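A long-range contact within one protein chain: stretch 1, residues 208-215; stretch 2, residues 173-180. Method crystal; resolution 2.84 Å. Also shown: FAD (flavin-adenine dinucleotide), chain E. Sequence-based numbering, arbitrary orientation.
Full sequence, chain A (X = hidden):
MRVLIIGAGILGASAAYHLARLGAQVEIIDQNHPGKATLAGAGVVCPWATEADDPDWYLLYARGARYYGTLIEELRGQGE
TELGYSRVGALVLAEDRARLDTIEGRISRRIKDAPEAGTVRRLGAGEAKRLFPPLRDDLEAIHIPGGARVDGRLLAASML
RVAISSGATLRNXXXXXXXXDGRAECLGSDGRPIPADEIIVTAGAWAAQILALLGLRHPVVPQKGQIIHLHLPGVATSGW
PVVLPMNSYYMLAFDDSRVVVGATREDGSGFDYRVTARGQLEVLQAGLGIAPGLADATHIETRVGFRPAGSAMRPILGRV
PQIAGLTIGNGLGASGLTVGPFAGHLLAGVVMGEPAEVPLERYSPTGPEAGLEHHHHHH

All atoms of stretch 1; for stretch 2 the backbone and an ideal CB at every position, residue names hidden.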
ATOM      1  N   ALA A 208      24.409   9.636  14.080  1.00 45.02           N
ATOM      2  CA  ALA A 208      24.664  10.564  15.175  1.00 41.82           C
ATOM      3  C   ALA A 208      23.901  10.188  16.439  1.00 47.57           C
ATOM      4  O   ALA A 208      24.332  10.553  17.538  1.00 47.69           O
ATOM      5  CB  ALA A 208      24.298  11.986  14.750  1.00 41.44           C
ATOM      6  N   GLN A 209      22.789   9.460  16.310  1.00 51.96           N
ATOM      7  CA  GLN A 209      21.975   9.138  17.478  1.00 47.44           C
ATOM      8  C   GLN A 209      22.703   8.195  18.424  1.00 44.73           C
ATOM      9  O   GLN A 209      22.622   8.354  19.648  1.00 45.65           O
ATOM     10  CB  GLN A 209      20.645   8.524  17.041  1.00 48.51           C
ATOM     11  CG  GLN A 209      19.723   9.486  16.314  1.00 48.50           C
ATOM     12  CD  GLN A 209      18.397   8.850  15.944  1.00 49.01           C
ATOM     13  OE1 GLN A 209      18.231   7.633  16.035  1.00 48.83           O
ATOM     14  NE2 GLN A 209      17.443   9.675  15.527  1.00 50.39           N
ATOM     15  N   ILE A 210      23.414   7.205  17.884  1.00 46.26           N
ATOM     16  CA  ILE A 210      24.065   6.200  18.720  1.00 49.24           C
ATOM     17  C   ILE A 210      25.532   6.547  18.944  1.00 48.50           C
ATOM     18  O   ILE A 210      26.126   6.135  19.945  1.00 50.13           O
ATOM     19  CB  ILE A 210      23.926   4.790  18.113  1.00 50.51           C
ATOM     20  CG1 ILE A 210      24.506   4.743  16.696  1.00 49.94           C
ATOM     21  CG2 ILE A 210      22.468   4.364  18.108  1.00 52.47           C
ATOM     22  CD1 ILE A 210      24.679   3.332  16.160  1.00 47.44           C
ATOM     23  N   LEU A 211      26.133   7.300  18.020  1.00 47.50           N
ATOM     24  CA  LEU A 211      27.523   7.701  18.210  1.00 47.94           C
ATOM     25  C   LEU A 211      27.659   8.727  19.327  1.00 52.19           C
ATOM     26  O   LEU A 211      28.703   8.787  19.987  1.00 54.82           O
ATOM     27  CB  LEU A 211      28.099   8.263  16.909  1.00 47.44           C
ATOM     28  CG  LEU A 211      28.310   7.272  15.762  1.00 46.18           C
ATOM     29  CD1 LEU A 211      28.767   8.012  14.513  1.00 46.29           C
ATOM     30  CD2 LEU A 211      29.314   6.191  16.142  1.00 40.81           C
ATOM     31  N   ALA A 212      26.621   9.536  19.557  1.00 51.62           N
ATOM     32  CA  ALA A 212      26.665  10.507  20.642  1.00 50.97           C
ATOM     33  C   ALA A 212      26.849   9.841  21.997  1.00 49.76           C
ATOM     34  O   ALA A 212      27.277  10.501  22.948  1.00 52.27           O
ATOM     35  CB  ALA A 212      25.389  11.350  20.649  1.00 52.05           C
ATOM     36  N   LEU A 213      26.534   8.548  22.105  1.00 50.33           N
ATOM     37  CA  LEU A 213      26.730   7.828  23.357  1.00 53.36           C
ATOM     38  C   LEU A 213      28.201   7.709  23.731  1.00 55.14           C
ATOM     39  O   LEU A 213      28.512   7.418  24.891  1.00 54.88           O
ATOM     40  CB  LEU A 213      26.107   6.435  23.258  1.00 53.46           C
ATOM     41  CG  LEU A 213      24.669   6.383  22.736  1.00 53.97           C
ATOM     42  CD1 LEU A 213      24.158   4.953  22.699  1.00 53.04           C
ATOM     43  CD2 LEU A 213      23.758   7.254  23.578  1.00 53.32           C
ATOM     44  N   LEU A 214      29.109   7.929  22.780  1.00 56.05           N
ATOM     45  CA  LEU A 214      30.541   7.817  23.010  1.00 54.35           C
ATOM     46  C   LEU A 214      31.218   9.178  23.125  1.00 56.65           C
ATOM     47  O   LEU A 214      32.443   9.267  22.995  1.00 58.71           O
ATOM     48  CB  LEU A 214      31.185   7.003  21.886  1.00 52.11           C
ATOM     49  CG  LEU A 214      30.481   5.691  21.531  1.00 47.45           C
ATOM     50  CD1 LEU A 214      31.224   4.970  20.417  1.00 45.45           C
ATOM     51  CD2 LEU A 214      30.349   4.794  22.750  1.00 49.10           C
ATOM     52  N   GLY A 215      30.448  10.238  23.362  1.00 58.62           N
ATOM     53  CA  GLY A 215      31.006  11.571  23.449  1.00 61.45           C
ATOM     54  C   GLY A 215      31.358  12.200  22.122  1.00 62.64           C
ATOM     55  O   GLY A 215      31.977  13.270  22.109  1.00 64.14           O
ATOM     56  N   UNK A 173      17.584  -5.856  13.629  1.00 44.70           N
ATOM     57  CA  UNK A 173      17.700  -5.566  15.051  1.00 45.70           C
ATOM     58  C   UNK A 173      18.185  -4.133  15.213  1.00 47.09           C
ATOM     59  O   UNK A 173      18.722  -3.531  14.280  1.00 46.51           O
ATOM     60  CB  UNK A 173      18.646  -6.549  15.743  1.00 45.70           C
ATOM     61  N   UNK A 174      17.980  -3.594  16.413  1.00 47.93           N
ATOM     62  CA  UNK A 174      18.429  -2.253  16.770  1.00 44.94           C
ATOM     63  C   UNK A 174      19.469  -2.382  17.871  1.00 44.20           C
ATOM     64  O   UNK A 174      19.169  -2.896  18.953  1.00 44.23           O
ATOM     65  CB  UNK A 174      17.261  -1.370  17.214  1.00 44.94           C
ATOM     66  N   UNK A 175      20.687  -1.924  17.591  1.00 47.35           N
ATOM     67  CA  UNK A 175      21.800  -2.029  18.522  1.00 53.41           C
ATOM     68  C   UNK A 175      22.228  -0.625  18.937  1.00 52.80           C
ATOM     69  O   UNK A 175      21.832   0.377  18.339  1.00 50.75           O
ATOM     70  CB  UNK A 175      22.968  -2.798  17.900  1.00 53.41           C
ATOM     71  N   UNK A 176      23.054  -0.570  19.980  1.00 54.85           N
ATOM     72  CA  UNK A 176      23.531   0.698  20.518  1.00 58.40           C
ATOM     73  C   UNK A 176      25.035   0.633  20.751  1.00 61.17           C
ATOM     74  O   UNK A 176      25.689  -0.331  20.339  1.00 61.02           O
ATOM     75  CB  UNK A 176      22.802   1.044  21.818  1.00 58.40           C
ATOM     76  N   UNK A 177      25.592   1.649  21.410  1.00 62.67           N
ATOM     77  CA  UNK A 177      27.024   1.730  21.653  1.00 61.45           C
ATOM     78  C   UNK A 177      27.280   2.329  23.027  1.00 61.09           C
ATOM     79  O   UNK A 177      26.549   3.219  23.469  1.00 60.33           O
ATOM     80  CB  UNK A 177      27.715   2.557  20.567  1.00 61.45           C
ATOM     81  N   UNK A 178      28.319   1.836  23.699  1.00 63.82           N
ATOM     82  CA  UNK A 178      28.808   2.451  24.923  1.00 69.41           C
ATOM     83  C   UNK A 178      30.327   2.371  24.938  1.00 74.06           C
ATOM     84  O   UNK A 178      30.933   1.520  24.283  1.00 73.37           O
ATOM     85  CB  UNK A 178      28.211   1.775  26.159  1.00 69.41           C
ATOM     86  N   UNK A 179      30.936   3.278  25.699  1.00 78.85           N
ATOM     87  CA  UNK A 179      32.387   3.429  25.750  1.00 82.91           C
ATOM     88  C   UNK A 179      32.903   2.757  27.018  1.00 89.23           C
ATOM     89  O   UNK A 179      32.613   3.210  28.130  1.00 89.55           O
ATOM     90  CB  UNK A 179      32.792   4.904  25.708  1.00 82.91           C
ATOM     91  N   UNK A 180      33.668   1.679  26.850  1.00 97.55           N
ATOM     92  CA  UNK A 180      34.189   0.897  27.966  1.00103.14           C
ATOM     93  C   UNK A 180      35.704   0.801  27.854  1.00101.54           C
ATOM     94  O   UNK A 180      36.224   0.220  26.897  1.00 99.82           O
ATOM     95  CB  UNK A 180      33.560  -0.497  27.999  1.00103.14           C
TER
HETATM   96  PA  FAD E 401      21.052   4.299   4.602  1.00 34.20           P
HETATM   97  O1A FAD E 401      19.930   5.074   5.184  1.00 31.30           O
HETATM   98  O2A FAD E 401      20.744   3.677   3.237  1.00 37.43           O
HETATM   99  O5B FAD E 401      21.558   3.181   5.581  1.00 36.36           O
HETATM  100  C5B FAD E 401      21.387   3.301   7.009  1.00 41.88           C
HETATM  101  C4B FAD E 401      20.916   1.976   7.548  1.00 43.79           C
HETATM  102  O4B FAD E 401      21.376   1.816   8.911  1.00 50.20           O
HETATM  103  C3B FAD E 401      19.396   1.807   7.589  1.00 41.67           C
HETATM  104  O3B FAD E 401      19.031   0.488   7.201  1.00 38.21           O
HETATM  105  C2B FAD E 401      19.064   2.076   9.058  1.00 48.53           C
HETATM  106  O2B FAD E 401      17.866   1.428   9.470  1.00 45.90           O
HETATM  107  C1B FAD E 401      20.286   1.461   9.732  1.00 50.04           C
HETATM  108  N9A FAD E 401      20.540   1.945  11.084  1.00 64.90           N
HETATM  109  C8A FAD E 401      20.723   3.242  11.483  1.00 49.07           C
HETATM  110  N7A FAD E 401      20.931   3.380  12.771  1.00 55.79           N
HETATM  111  C5A FAD E 401      20.881   2.080  13.252  1.00 55.82           C
HETATM  112  C6A FAD E 401      21.026   1.539  14.544  1.00 55.56           C
HETATM  113  N6A FAD E 401      21.261   2.272  15.635  1.00 53.75           N
HETATM  114  N1A FAD E 401      20.918   0.199  14.678  1.00 51.65           N
HETATM  115  C2A FAD E 401      20.682  -0.544  13.593  1.00 53.95           C
HETATM  116  N3A FAD E 401      20.527  -0.142  12.329  1.00 49.50           N
HETATM  117  C4A FAD E 401      20.639   1.186  12.224  1.00 52.75           C
HETATM  118  N1  FAD E 401      22.758   9.188  -4.629  1.00 48.07           N
HETATM  119  C2  FAD E 401      23.306   9.102  -5.876  1.00 48.59           C
HETATM  120  O2  FAD E 401      24.497   8.817  -6.041  1.00 50.66           O
HETATM  121  N3  FAD E 401      22.519   9.332  -6.992  1.00 44.09           N
HETATM  122  C4  FAD E 401      21.179   9.659  -6.982  1.00 44.82           C
HETATM  123  O4  FAD E 401      20.581   9.843  -8.040  1.00 46.56           O
HETATM  124  C4X FAD E 401      20.605   9.752  -5.652  1.00 44.58           C
HETATM  125  N5  FAD E 401      19.343  10.057  -5.550  1.00 42.04           N
HETATM  126  C5X FAD E 401      18.794  10.144  -4.281  1.00 39.85           C
HETATM  127  C6  FAD E 401      17.444  10.470  -4.156  1.00 41.20           C
HETATM  128  C7  FAD E 401      16.843  10.566  -2.904  1.00 39.97           C
HETATM  129  C7M FAD E 401      15.383  10.920  -2.809  1.00 40.53           C
HETATM  130  C8  FAD E 401      17.608  10.341  -1.749  1.00 40.98           C
HETATM  131  C8M FAD E 401      16.987  10.440  -0.380  1.00 45.61           C
HETATM  132  C9  FAD E 401      18.955  10.015  -1.872  1.00 39.84           C
HETATM  133  C9A FAD E 401      19.553   9.915  -3.124  1.00 38.25           C
HETATM  134  N10 FAD E 401      20.914   9.584  -3.279  1.00 38.61           N
HETATM  135  C10 FAD E 401      21.476   9.499  -4.533  1.00 44.05           C
HETATM  136  C1' FAD E 401      21.770   9.347  -2.105  1.00 37.09           C
HETATM  137  C2' FAD E 401      21.757   7.894  -1.632  1.00 37.57           C
HETATM  138  O2' FAD E 401      20.439   7.354  -1.728  1.00 38.44           O
HETATM  139  C3' FAD E 401      22.214   7.842  -0.174  1.00 35.71           C
HETATM  140  O3' FAD E 401      23.315   8.727   0.002  1.00 39.32           O
HETATM  141  C4' FAD E 401      22.635   6.454   0.309  1.00 35.02           C
HETATM  142  O4' FAD E 401      21.549   5.548   0.120  1.00 34.98           O
HETATM  143  C5' FAD E 401      23.052   6.476   1.764  1.00 37.30           C
HETATM  144  O5' FAD E 401      23.344   5.130   2.195  1.00 36.52           O
HETATM  145  P   FAD E 401      23.673   4.815   3.701  1.00 36.98           P
HETATM  146  O1P FAD E 401      24.766   5.777   4.180  1.00 41.73           O
HETATM  147  O2P FAD E 401      23.955   3.373   3.920  1.00 34.01           O
HETATM  148  O3P FAD E 401      22.325   5.228   4.434  1.00 38.96           O

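Position 173 lies beyond the reach of stretch 1, and its extended backbone (phi -165°, psi 162°) excludes little, so the visible atoms hardly restrict the choice. The residue is Asp 173, whose OD1 accepts a hydrogen bond from the backbone N of position 174, 2.7 Å away.

At 174 the CA-to-CB bond runs sideways, and no atom of stretch 1 comes within 5.5 Å of the ideal CB. A small residue would leave this gap open; a long or aromatic one could cross it toward Gln 209, Ile 210 and the adenine. Tyr 174, with chi1 at -171° (t), makes the crossing: its OH lies 3.9 Å from Ile 210 CG2 and 4.0 Å from Gln 209 OE1, the latter too far for a hydrogen bond. Its CE1 is 3.4 Å from FAD N6A, which sits oblique to the ring.

Position 175 also points sideways with nothing of stretch 1 near its CB, so many side chains would fit. Its backbone does the visible work, since the carbonyl O accepts a weak hydrogen bond from FAD N6A at 3.4 Å. The residue is Val 175, a branched side chain compatible with the extended backbone.

At 176 the strand begins. The CB points sideways, 4.2 Å from Leu 213 CD1, leaving room beside stretch 1 for a small residue such as alanine, serine or cysteine. It is Ser 176, modelled with OG too close to Leu 213 CD1, so that detail carries no weight.

Position 177 points toward stretch 1. Its ideal CB is 4.0 Å from Ile 210 O and 4.1 Å from Leu 214 CD2, and aliphatic side chains of Ile 210, Leu 211 and Leu 214 line the side it faces, so leucine, isoleucine or methionine would suit. Leu 177 has the largest contact area of its stretch: CD1 packs 3.8 Å from Leu 211 CD2 and 4.1 Å from Ile 210 CD1.

The CB of 178 turns away, so stretch 1 scarcely limits size or charge. Arg 178 extends its guanidinium group to partners elsewhere in the structure; its backbone C still lies 3.3 Å from Leu 214 CD2.

At 179 the chain faces stretch 1 again, with the ideal CB 3.8 Å from Leu 214 CD2. An apolar residue, whether leucine, valine or isoleucine, would cover that methyl. Leu 179 does so through its CB.

Position 180 is out of reach and unconstrained by stretch 1; Asn 180 is poorly ordered.

Stretch 2 (173-180) DYVSLRLN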
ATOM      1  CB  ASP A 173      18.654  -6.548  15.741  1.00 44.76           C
ATOM      2  CG  ASP A 173      18.476  -6.577  17.244  1.00 47.24           C
ATOM      3  OD1 ASP A 173      17.578  -5.875  17.751  1.00 49.51           O
ATOM      4  OD2 ASP A 173      19.235  -7.306  17.920  1.00 47.91           O
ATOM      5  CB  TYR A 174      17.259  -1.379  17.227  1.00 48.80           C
ATOM      6  CG  TYR A 174      17.615   0.080  17.417  1.00 50.93           C
ATOM      7  CD1 TYR A 174      17.684   0.944  16.331  1.00 50.21           C
ATOM      8  CD2 TYR A 174      17.872   0.597  18.681  1.00 52.13           C
ATOM      9  CE1 TYR A 174      18.005   2.280  16.497  1.00 52.12           C
ATOM     10  CE2 TYR A 174      18.194   1.931  18.858  1.00 52.99           C
ATOM     11  CZ  TYR A 174      18.258   2.769  17.763  1.00 53.91           C
ATOM     12  OH  TYR A 174      18.578   4.099  17.931  1.00 52.23           O
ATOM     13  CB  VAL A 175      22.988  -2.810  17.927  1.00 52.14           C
ATOM     14  CG1 VAL A 175      22.557  -4.221  17.560  1.00 49.65           C
ATOM     15  CG2 VAL A 175      23.559  -2.080  16.716  1.00 50.34           C
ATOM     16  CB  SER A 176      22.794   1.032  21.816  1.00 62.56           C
ATOM     17  OG  SER A 176      22.969   2.392  22.171  1.00 63.92           O
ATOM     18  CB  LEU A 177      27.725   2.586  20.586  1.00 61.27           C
ATOM     19  CG  LEU A 177      27.654   2.092  19.139  1.00 62.17           C
ATOM     20  CD1 LEU A 177      28.235   3.135  18.197  1.00 60.21           C
ATOM     21  CD2 LEU A 177      28.383   0.767  18.980  1.00 63.77           C
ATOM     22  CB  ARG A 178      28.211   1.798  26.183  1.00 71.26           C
ATOM     23  CG  ARG A 178      28.762   0.424  26.557  1.00 72.24           C
ATOM     24  CD  ARG A 178      28.372   0.078  27.990  1.00 74.54           C
ATOM     25  NE  ARG A 178      28.825  -1.248  28.402  1.00 75.49           N
ATOM     26  CZ  ARG A 178      28.768  -1.701  29.652  1.00 79.04           C
ATOM     27  NH1 ARG A 178      28.281  -0.933  30.620  1.00 81.06           N
ATOM     28  NH2 ARG A 178      29.202  -2.921  29.939  1.00 80.35           N
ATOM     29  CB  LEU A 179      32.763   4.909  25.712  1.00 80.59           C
ATOM     30  CG  LEU A 179      34.226   5.281  25.474  1.00 78.08           C
ATOM     31  CD1 LEU A 179      34.743   4.692  24.170  1.00 76.88           C
ATOM     32  CD2 LEU A 179      34.372   6.794  25.471  1.00 77.51           C
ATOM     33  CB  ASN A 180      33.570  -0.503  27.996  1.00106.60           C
ATOM     34  CG  ASN A 180      34.179  -1.386  29.068  1.00110.61           C
ATOM     35  OD1 ASN A 180      34.966  -2.286  28.773  1.00111.66           O
ATOM     36  ND2 ASN A 180      33.826  -1.126  30.322  1.00111.90           N
TER
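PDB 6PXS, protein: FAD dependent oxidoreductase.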